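Local coordinates for uncharacterized protein YfeY (Escherichia coli, PDB 2QZB) that is of unknown function but belongs to the DUF1131 family, carries a signal sequence and is probably a bacterial lipoprotein, at residues Thr14-Glu18 with Asp88-Asp92; Ala91-Val95 with His132-Gln136; Val95-Phe101 with Trp157-Ile162. All blocks are in the same frame, centred on the assembly; numbering follows the deposited sequence.

Contact 1: residues Thr14-Glu18 with Asp88-Asp92; sequences TKVSE and DIPAD
Lys15 lies across the ring of Pro90, and its whole side chain can be followed along the Asp88-Asp92 segment. Lys15 CB starts 3.3 Å from Pro90 O. With CG beside its own backbone N (chi1 -51°) and the chain extended beyond, Lys15 CD comes 3.8 Å from Pro90 CG and also approaches CA of Asp92. CE stays against the same proline carbon, and a water modelled doubtfully close to NZ donates to Ala91 O, 2.7 Å from the water oxygen. A lysine suits this exposed place because its methylenes cover an apolar ring while its ammonium end remains in solvent. Beneath it the two backbones run in the same direction and form a single parallel bridge, Val16 with Ala91. Val16 N donates to Pro90 O (3.0 Å), and Asp92 N returns a bond to Val16 O (2.8 Å). Proline has no N-H, but only its carbonyl is needed here. On the buried side the branched Val16 and Ile89 meet through their CG2 methyls, 3.9 Å apart. Both also pack on Val84 of strand 81-84, and Val16 touches Val21 of strand 20-21, the antiparallel partner of strand 16-17.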
loop_
_atom_site.group_PDB
_atom_site.type_symbol
_atom_site.label_atom_id
_atom_site.label_comp_id
_atom_site.label_asym_id
_atom_site.label_seq_id
_atom_site.Cartn_x
_atom_site.Cartn_y
_atom_site.Cartn_z
ATOM N N THR A 14 9.156 0.512 -12.343
ATOM C CA THR A 14 8.558 1.093 -11.108
ATOM C C THR A 14 8.406 0.069 -9.986
ATOM O O THR A 14 7.708 -0.952 -10.131
ATOM C CB THR A 14 7.203 1.726 -11.413
ATOM O OG1 THR A 14 7.366 2.661 -12.494
ATOM C CG2 THR A 14 6.618 2.445 -10.166
ATOM N N LYS A 15 9.058 0.366 -8.861
ATOM C CA LYS A 15 8.892 -0.411 -7.640
ATOM C C LYS A 15 8.680 0.484 -6.411
ATOM O O LYS A 15 9.137 1.643 -6.357
ATOM C CB LYS A 15 10.109 -1.289 -7.365
ATOM C CG LYS A 15 10.579 -2.168 -8.516
ATOM C CD LYS A 15 11.286 -3.388 -7.954
ATOM C CE LYS A 15 11.774 -4.321 -9.071
ATOM N NZ LYS A 15 12.204 -5.635 -8.503
ATOM N N VAL A 16 8.029 -0.093 -5.415
ATOM C CA VAL A 16 8.025 0.490 -4.092
ATOM C C VAL A 16 9.381 0.255 -3.415
ATOM O O VAL A 16 9.869 -0.873 -3.340
ATOM C CB VAL A 16 6.903 -0.122 -3.241
ATOM C CG1 VAL A 16 6.607 0.736 -2.031
ATOM C CG2 VAL A 16 5.640 -0.322 -4.114
ATOM N N SER A 17 9.978 1.336 -2.919
ATOM C CA SER A 17 11.267 1.279 -2.222
ATOM C C SER A 17 11.179 2.167 -0.998
ATOM O O SER A 17 10.197 2.872 -0.831
ATOM C CB SER A 17 12.376 1.787 -3.142
ATOM O OG SER A 17 12.301 3.222 -3.328
ATOM N N GLU A 18 12.212 2.152 -0.154
ATOM C CA GLU A 18 12.304 3.047 1.007
ATOM C C GLU A 18 12.007 4.511 0.683
ATOM O O GLU A 18 11.446 5.207 1.525
ATOM C CB GLU A 18 13.705 2.970 1.646
ATOM C CG GLU A 18 14.053 1.614 2.242
ATOM C CD GLU A 18 13.013 1.154 3.234
ATOM O OE1 GLU A 18 12.892 1.756 4.324
ATOM O OE2 GLU A 18 12.296 0.201 2.916
ATOM N N ASP A 88 1.326 -4.973 -11.200
ATOM C CA ASP A 88 2.552 -4.728 -11.938
ATOM C C ASP A 88 3.645 -3.938 -11.208
ATOM O O ASP A 88 4.744 -3.774 -11.745
ATOM C CB ASP A 88 2.252 -4.015 -13.259
ATOM C CG ASP A 88 1.278 -4.796 -14.140
ATOM O OD1 ASP A 88 0.368 -4.152 -14.726
ATOM O OD2 ASP A 88 1.434 -6.045 -14.210
ATOM N N ILE A 89 3.366 -3.440 -10.014
ATOM C CA ILE A 89 4.406 -2.716 -9.265
ATOM C C ILE A 89 4.776 -3.548 -8.049
ATOM O O ILE A 89 3.993 -3.625 -7.112
ATOM C CB ILE A 89 3.871 -1.316 -8.817
ATOM C CG1 ILE A 89 3.406 -0.538 -10.060
ATOM C CG2 ILE A 89 4.919 -0.539 -7.956
ATOM C CD1 ILE A 89 2.784 0.771 -9.754
ATOM N N PRO A 90 5.970 -4.156 -8.049
ATOM C CA PRO A 90 6.362 -4.915 -6.870
ATOM C C PRO A 90 7.096 -4.017 -5.861
ATOM O O PRO A 90 7.467 -2.896 -6.185
ATOM C CB PRO A 90 7.309 -5.980 -7.456
ATOM C CG PRO A 90 8.051 -5.188 -8.633
ATOM C CD PRO A 90 7.043 -4.106 -9.068
ATOM N N ALA A 91 7.264 -4.502 -4.637
ATOM C CA ALA A 91 8.172 -3.906 -3.684
ATOM C C ALA A 91 9.595 -4.334 -4.045
ATOM O O ALA A 91 9.791 -5.387 -4.633
ATOM C CB ALA A 91 7.813 -4.355 -2.262
ATOM N N ASP A 92 10.596 -3.548 -3.687
ATOM C CA ASP A 92 11.958 -3.936 -4.028
ATOM C C ASP A 92 12.464 -5.034 -3.052
ATOM O O ASP A 92 13.538 -5.592 -3.233
ATOM C CB ASP A 92 12.880 -2.716 -4.126
ATOM C CG ASP A 92 13.164 -2.099 -2.793
ATOM O OD1 ASP A 92 12.645 -2.593 -1.777
ATOM O OD2 ASP A 92 13.927 -1.120 -2.746
HETATM O O HOH W 1 11.335 -6.599 -6.484
#

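Contact 2: residues Ala91-Val95 with His132-Gln136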
loop_
_atom_site.group_PDB
_atom_site.type_symbol
_atom_site.label_atom_id
_atom_site.label_comp_id
_atom_site.label_asym_id
_atom_site.label_seq_id
_atom_site.Cartn_x
_atom_site.Cartn_y
_atom_site.Cartn_z
ATOM N N ALA A 91 7.264 -4.502 -4.637
ATOM C CA ALA A 91 8.172 -3.906 -3.684
ATOM C C ALA A 91 9.595 -4.334 -4.045
ATOM O O ALA A 91 9.791 -5.387 -4.633
ATOM C CB ALA A 91 7.813 -4.355 -2.262
ATOM N N ASP A 92 10.596 -3.548 -3.687
ATOM C CA ASP A 92 11.958 -3.936 -4.028
ATOM C C ASP A 92 12.464 -5.034 -3.052
ATOM O O ASP A 92 13.538 -5.592 -3.233
ATOM C CB ASP A 92 12.880 -2.716 -4.126
ATOM C CG ASP A 92 13.164 -2.099 -2.793
ATOM O OD1 ASP A 92 12.645 -2.593 -1.777
ATOM O OD2 ASP A 92 13.927 -1.120 -2.746
ATOM N N THR A 93 11.643 -5.350 -2.044
ATOM C CA THR A 93 11.805 -6.546 -1.232
ATOM C C THR A 93 11.457 -7.802 -2.012
ATOM O O THR A 93 11.658 -8.905 -1.495
ATOM C CB THR A 93 10.823 -6.542 -0.078
ATOM O OG1 THR A 93 9.488 -6.547 -0.624
ATOM C CG2 THR A 93 11.053 -5.305 0.835
ATOM N N GLY A 94 10.907 -7.635 -3.220
ATOM C CA GLY A 94 10.469 -8.759 -4.066
ATOM C C GLY A 94 8.995 -9.137 -3.880
ATOM O O GLY A 94 8.458 -10.008 -4.571
ATOM N N VAL A 95 8.341 -8.498 -2.924
ATOM C CA VAL A 95 6.961 -8.773 -2.666
ATOM C C VAL A 95 6.074 -8.064 -3.731
ATOM O O VAL A 95 6.399 -6.967 -4.226
ATOM C CB VAL A 95 6.617 -8.417 -1.220
ATOM C CG1 VAL A 95 5.163 -8.572 -0.972
ATOM C CG2 VAL A 95 7.442 -9.331 -0.237
ATOM N N HIS A 132 9.783 1.872 5.943
ATOM C CA HIS A 132 8.720 2.612 5.216
ATOM C C HIS A 132 7.657 1.762 4.562
ATOM O O HIS A 132 6.588 2.275 4.261
ATOM C CB HIS A 132 9.349 3.553 4.181
ATOM C CG HIS A 132 10.215 4.596 4.791
ATOM N ND1 HIS A 132 11.594 4.507 4.806
ATOM C CD2 HIS A 132 9.900 5.721 5.480
ATOM C CE1 HIS A 132 12.086 5.543 5.462
ATOM N NE2 HIS A 132 11.082 6.301 5.869
ATOM N N ILE A 133 7.930 0.466 4.355
ATOM C CA ILE A 133 7.031 -0.438 3.589
ATOM C C ILE A 133 6.275 -1.430 4.477
ATOM O O ILE A 133 6.861 -2.023 5.423
ATOM C CB ILE A 133 7.823 -1.170 2.453
ATOM C CG1 ILE A 133 8.531 -0.162 1.551
ATOM C CG2 ILE A 133 6.922 -2.123 1.614
ATOM C CD1 ILE A 133 9.593 -0.831 0.625
ATOM N N SER A 134 4.972 -1.582 4.185
ATOM C CA SER A 134 4.076 -2.528 4.824
ATOM C C SER A 134 3.315 -3.240 3.712
ATOM O O SER A 134 3.232 -2.717 2.606
ATOM C CB SER A 134 3.049 -1.797 5.688
ATOM O OG SER A 134 3.677 -1.064 6.728
ATOM N N TYR A 135 2.749 -4.403 4.026
ATOM C CA TYR A 135 1.929 -5.169 3.089
ATOM C C TYR A 135 0.594 -5.371 3.768
ATOM O O TYR A 135 0.546 -5.668 4.971
ATOM C CB TYR A 135 2.566 -6.547 2.791
ATOM C CG TYR A 135 4.044 -6.527 2.437
ATOM C CD1 TYR A 135 4.516 -5.789 1.360
ATOM C CD2 TYR A 135 4.969 -7.268 3.177
ATOM C CE1 TYR A 135 5.863 -5.747 1.050
ATOM C CE2 TYR A 135 6.321 -7.260 2.848
ATOM C CZ TYR A 135 6.757 -6.509 1.792
ATOM O OH TYR A 135 8.089 -6.509 1.441
ATOM N N GLN A 136 -0.498 -5.204 3.047
ATOM C CA GLN A 136 -1.772 -5.697 3.573
ATOM C C GLN A 136 -2.089 -7.029 2.928
ATOM O O GLN A 136 -1.726 -7.274 1.760
ATOM C CB GLN A 136 -2.937 -4.709 3.366
ATOM C CG GLN A 136 -2.760 -3.359 4.068
ATOM C CD GLN A 136 -4.058 -2.516 4.122
ATOM O OE1 GLN A 136 -5.067 -2.843 3.477
ATOM N NE2 GLN A 136 -4.022 -1.429 4.901
#
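Tyr135 reaches from its strand into the turn Ala91-Val95 and meets it with hydroxyl, face and edge. The hydroxyl makes a very short hydrogen bond, Thr93 OG1 to Tyr135 OH 2.5 Å, in which either oxygen could be the donor. Over one face lies Val95, whose CG1 sits 3.7 Å from the centroid of the Tyr135 ring and 19° off the normal, a CH-pi contact. Val95 CG2 sits toward the hydroxyl end of the ring, 3.5 Å from Tyr135 CZ. At the ring edge, Ala91 CB comes 4.1 Å from Tyr135 CE1, a small methyl that fits beside the ring. Valine suits the face because its two methyls spread over the ring and its hydroxyl end.

What presents these groups is a type I beta turn from Ala91 to Gly94, closed by Gly94 N to Ala91 O (2.9 Å). Gly94 has a positive phi, at which a CB would press on the preceding carbonyl oxygen, so glycine belongs there. Thr93 adds an ST turn: with OG1 between its backbone N and carbonyl carbon (chi1 62°), the oxygen accepts from Val95 N at 3.2 Å, in a bond of 162° at the hydrogen. The same OG1 therefore ties the turn to itself and to the tyrosine, a double task for which threonine is well suited.

Farther out, Ala91 N donates to Val95 O, bringing the ends of the turn segment together. Tyr135 is positioned by strand 133-138, where its backbone pairs with Cys125, itself in a disulfide with Cys112, and its side chain also packs on Tyr105 and Ala127.

Contact 3: residues Val95-Phe101 with Trp157-Ile162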
loop_
_atom_site.group_PDB
_atom_site.type_symbol
_atom_site.label_atom_id
_atom_site.label_comp_id
_atom_site.label_asym_id
_atom_site.label_seq_id
_atom_site.Cartn_x
_atom_site.Cartn_y
_atom_site.Cartn_z
ATOM N N VAL A 95 8.341 -8.498 -2.924
ATOM C CA VAL A 95 6.961 -8.773 -2.666
ATOM C C VAL A 95 6.074 -8.064 -3.731
ATOM O O VAL A 95 6.399 -6.967 -4.226
ATOM C CB VAL A 95 6.617 -8.417 -1.220
ATOM C CG1 VAL A 95 5.163 -8.572 -0.972
ATOM C CG2 VAL A 95 7.442 -9.331 -0.237
ATOM N N LYS A 96 4.992 -8.740 -4.109
ATOM C CA LYS A 96 4.034 -8.201 -5.077
ATOM C C LYS A 96 2.650 -8.577 -4.623
ATOM O O LYS A 96 2.478 -9.432 -3.746
ATOM C CB LYS A 96 4.282 -8.782 -6.469
ATOM C CG LYS A 96 4.147 -10.297 -6.522
ATOM C CD LYS A 96 4.590 -10.857 -7.875
ATOM C CE LYS A 96 5.203 -12.280 -7.791
ATOM N NZ LYS A 96 5.510 -12.854 -9.165
ATOM N N ILE A 97 1.666 -7.924 -5.218
ATOM C CA ILE A 97 0.265 -8.292 -5.049
ATOM C C ILE A 97 0.122 -9.772 -5.411
ATOM O O ILE A 97 0.625 -10.199 -6.436
ATOM C CB ILE A 97 -0.640 -7.392 -5.927
ATOM C CG1 ILE A 97 -0.377 -5.915 -5.626
ATOM C CG2 ILE A 97 -2.113 -7.719 -5.756
ATOM C CD1 ILE A 97 -0.833 -5.465 -4.300
ATOM N N GLY A 98 -0.536 -10.540 -4.545
ATOM C CA GLY A 98 -0.569 -11.955 -4.705
ATOM C C GLY A 98 0.476 -12.780 -3.963
ATOM O O GLY A 98 0.310 -13.988 -3.867
ATOM N N THR A 99 1.538 -12.166 -3.417
ATOM C CA THR A 99 2.530 -12.950 -2.670
ATOM C C THR A 99 1.792 -13.666 -1.523
ATOM O O THR A 99 1.007 -13.038 -0.836
ATOM C CB THR A 99 3.658 -12.056 -2.132
ATOM O OG1 THR A 99 4.368 -11.530 -3.252
ATOM C CG2 THR A 99 4.684 -12.852 -1.221
ATOM N N PRO A 100 2.019 -14.984 -1.338
ATOM C CA PRO A 100 1.418 -15.700 -0.211
ATOM C C PRO A 100 1.973 -15.214 1.149
ATOM O O PRO A 100 3.157 -14.933 1.286
ATOM C CB PRO A 100 1.788 -17.168 -0.474
ATOM C CG PRO A 100 2.069 -17.217 -2.024
ATOM C CD PRO A 100 2.786 -15.889 -2.220
ATOM N N PHE A 101 1.103 -15.080 2.134
ATOM C CA PHE A 101 1.567 -14.775 3.501
ATOM C C PHE A 101 2.732 -15.679 3.971
ATOM O O PHE A 101 3.742 -15.185 4.495
ATOM C CB PHE A 101 0.363 -14.932 4.448
ATOM C CG PHE A 101 0.659 -14.588 5.880
ATOM C CD1 PHE A 101 0.603 -13.264 6.320
ATOM C CD2 PHE A 101 0.918 -15.600 6.813
ATOM C CE1 PHE A 101 0.860 -12.928 7.656
ATOM C CE2 PHE A 101 1.164 -15.290 8.150
ATOM C CZ PHE A 101 1.151 -13.955 8.580
ATOM N N TRP A 157 -3.453 -16.501 3.119
ATOM C CA TRP A 157 -3.720 -15.125 2.663
ATOM C C TRP A 157 -2.670 -14.639 1.640
ATOM O O TRP A 157 -1.584 -15.199 1.532
ATOM C CB TRP A 157 -3.836 -14.192 3.871
ATOM C CG TRP A 157 -5.159 -14.351 4.612
ATOM C CD1 TRP A 157 -5.891 -15.491 4.760
ATOM C CD2 TRP A 157 -5.885 -13.317 5.299
ATOM N NE1 TRP A 157 -7.044 -15.229 5.481
ATOM C CE2 TRP A 157 -7.060 -13.897 5.815
ATOM C CE3 TRP A 157 -5.659 -11.948 5.503
ATOM C CZ2 TRP A 157 -7.997 -13.165 6.564
ATOM C CZ3 TRP A 157 -6.603 -11.205 6.223
ATOM C CH2 TRP A 157 -7.758 -11.824 6.747
ATOM N N LYS A 158 -3.021 -13.629 0.858
ATOM C CA LYS A 158 -2.114 -13.094 -0.151
ATOM C C LYS A 158 -2.083 -11.579 -0.055
ATOM O O LYS A 158 -3.072 -10.988 0.335
ATOM C CB LYS A 158 -2.557 -13.508 -1.568
ATOM C CG LYS A 158 -2.415 -15.021 -1.789
ATOM C CD LYS A 158 -2.768 -15.425 -3.198
ATOM C CE LYS A 158 -2.703 -16.974 -3.348
ATOM N NZ LYS A 158 -3.436 -17.383 -4.619
ATOM N N VAL A 159 -0.961 -10.988 -0.463
ATOM C CA VAL A 159 -0.769 -9.571 -0.432
ATOM C C VAL A 159 -1.808 -8.927 -1.347
ATOM O O VAL A 159 -1.893 -9.276 -2.536
ATOM C CB VAL A 159 0.681 -9.183 -0.934
ATOM C CG1 VAL A 159 0.808 -7.669 -1.108
ATOM C CG2 VAL A 159 1.750 -9.680 0.042
ATOM N N SER A 160 -2.573 -7.988 -0.814
ATOM C CA SER A 160 -3.589 -7.296 -1.617
ATOM C C SER A 160 -3.285 -5.799 -1.745
ATOM O O SER A 160 -3.870 -5.115 -2.567
ATOM C CB SER A 160 -4.967 -7.487 -1.005
ATOM O OG SER A 160 -4.946 -7.073 0.344
ATOM N N LYS A 161 -2.346 -5.299 -0.947
ATOM C CA LYS A 161 -1.871 -3.932 -1.106
ATOM C C LYS A 161 -0.437 -3.808 -0.590
ATOM O O LYS A 161 -0.047 -4.499 0.360
ATOM C CB LYS A 161 -2.827 -3.025 -0.342
ATOM C CG LYS A 161 -2.572 -1.571 -0.409
ATOM C CD LYS A 161 -3.918 -0.888 -0.441
ATOM C CE LYS A 161 -4.533 -0.810 0.915
ATOM N NZ LYS A 161 -5.765 0.041 0.864
ATOM N N ILE A 162 0.351 -2.938 -1.221
ATOM C CA ILE A 162 1.660 -2.590 -0.701
ATOM C C ILE A 162 1.579 -1.100 -0.288
ATOM O O ILE A 162 1.127 -0.246 -1.078
ATOM C CB ILE A 162 2.804 -2.843 -1.744
ATOM C CG1 ILE A 162 2.803 -4.321 -2.216
ATOM C CG2 ILE A 162 4.183 -2.474 -1.131
ATOM C CD1 ILE A 162 3.715 -4.593 -3.335
#
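Val159 and Gly98 bring the two segments together through the backbone: Gly98 N donates to Val159 O at 2.7 Å, almost straight (175°) and on a lone pair in the carbonyl plane. Val159 N donates a hydrogen bond to Thr99 O (2.9 Å), and Phe101 N to Trp157 O (2.8 Å), the latter donor tilted 34° from the carbonyl plane. The last two bonds flank Pro100 and Lys158, a non-hydrogen-bonded antiparallel pair; proline is tolerated there because this position needs no N-H.

A second set of polar bonds shapes the loop itself. Lys96 to Thr99 is a type II turn, and Lys96 O accepts from both Thr99 N and Thr99 OG1, which arrive from the same face of its plane. Gly98 takes the third position with a positive phi, at which a CB would press on the preceding carbonyl oxygen.

Apolar contacts gather round Val159. Val159 CG1, opposite the backbone N (chi1 171°), lies over the turn near Ile97 CA, while Val159 CG2 reaches Val95 CG1 (3.7 Å) and Thr99 CB (3.7 Å). An alanine here would lack both methyls, which would probably open a gap under the turn and cost Val95 and Thr99 one of their apolar neighbours. Ile97 adds length: its CD1 extends over the strand to Ser160 O (3.5 Å) and on toward Ile162. Lys158, exposed, lays its CD beside Gly98 O.

Strand 158-165 runs between strands 133-138 and 81-84. Lys158 and Ser160 pair with the first, where a classic beta bulge sets Ser160 and Lys161 against Gln136; Ile162 pairs with Val84 of the second. The loop's backbone bonds fall at Trp157-Val159, ahead of that pairing, and only side-chain contacts reach Ile162. Thr99 also packs on Leu104 of helix 101-104.

Overall arrangement
The three contacts follow one loop, which leaves strand 81-84 and ends at helix 101-104. Its successive parts meet the N-terminal strand 16-17 in contact 1, strand 133-138 in contact 2 and strand 158-165 in contact 3. Contacts 1 and 2 share Ala91 and Asp92, and contacts 2 and 3 share Val95; the centres of 1 and 3 are about 13 Å apart. Contact 1 closes before contact 3 opens, whereas the segments of 2 and 3 alternate, so the loop ties the N-terminal segment to two late, neighbouring strands of the eight-stranded antiparallel sheet. Val16 CG2 packs on Ile162 CG2, and Glu18 probably hydrogen-bonds to His132, just ahead of strand 133-138, so that segment rests against the sheet.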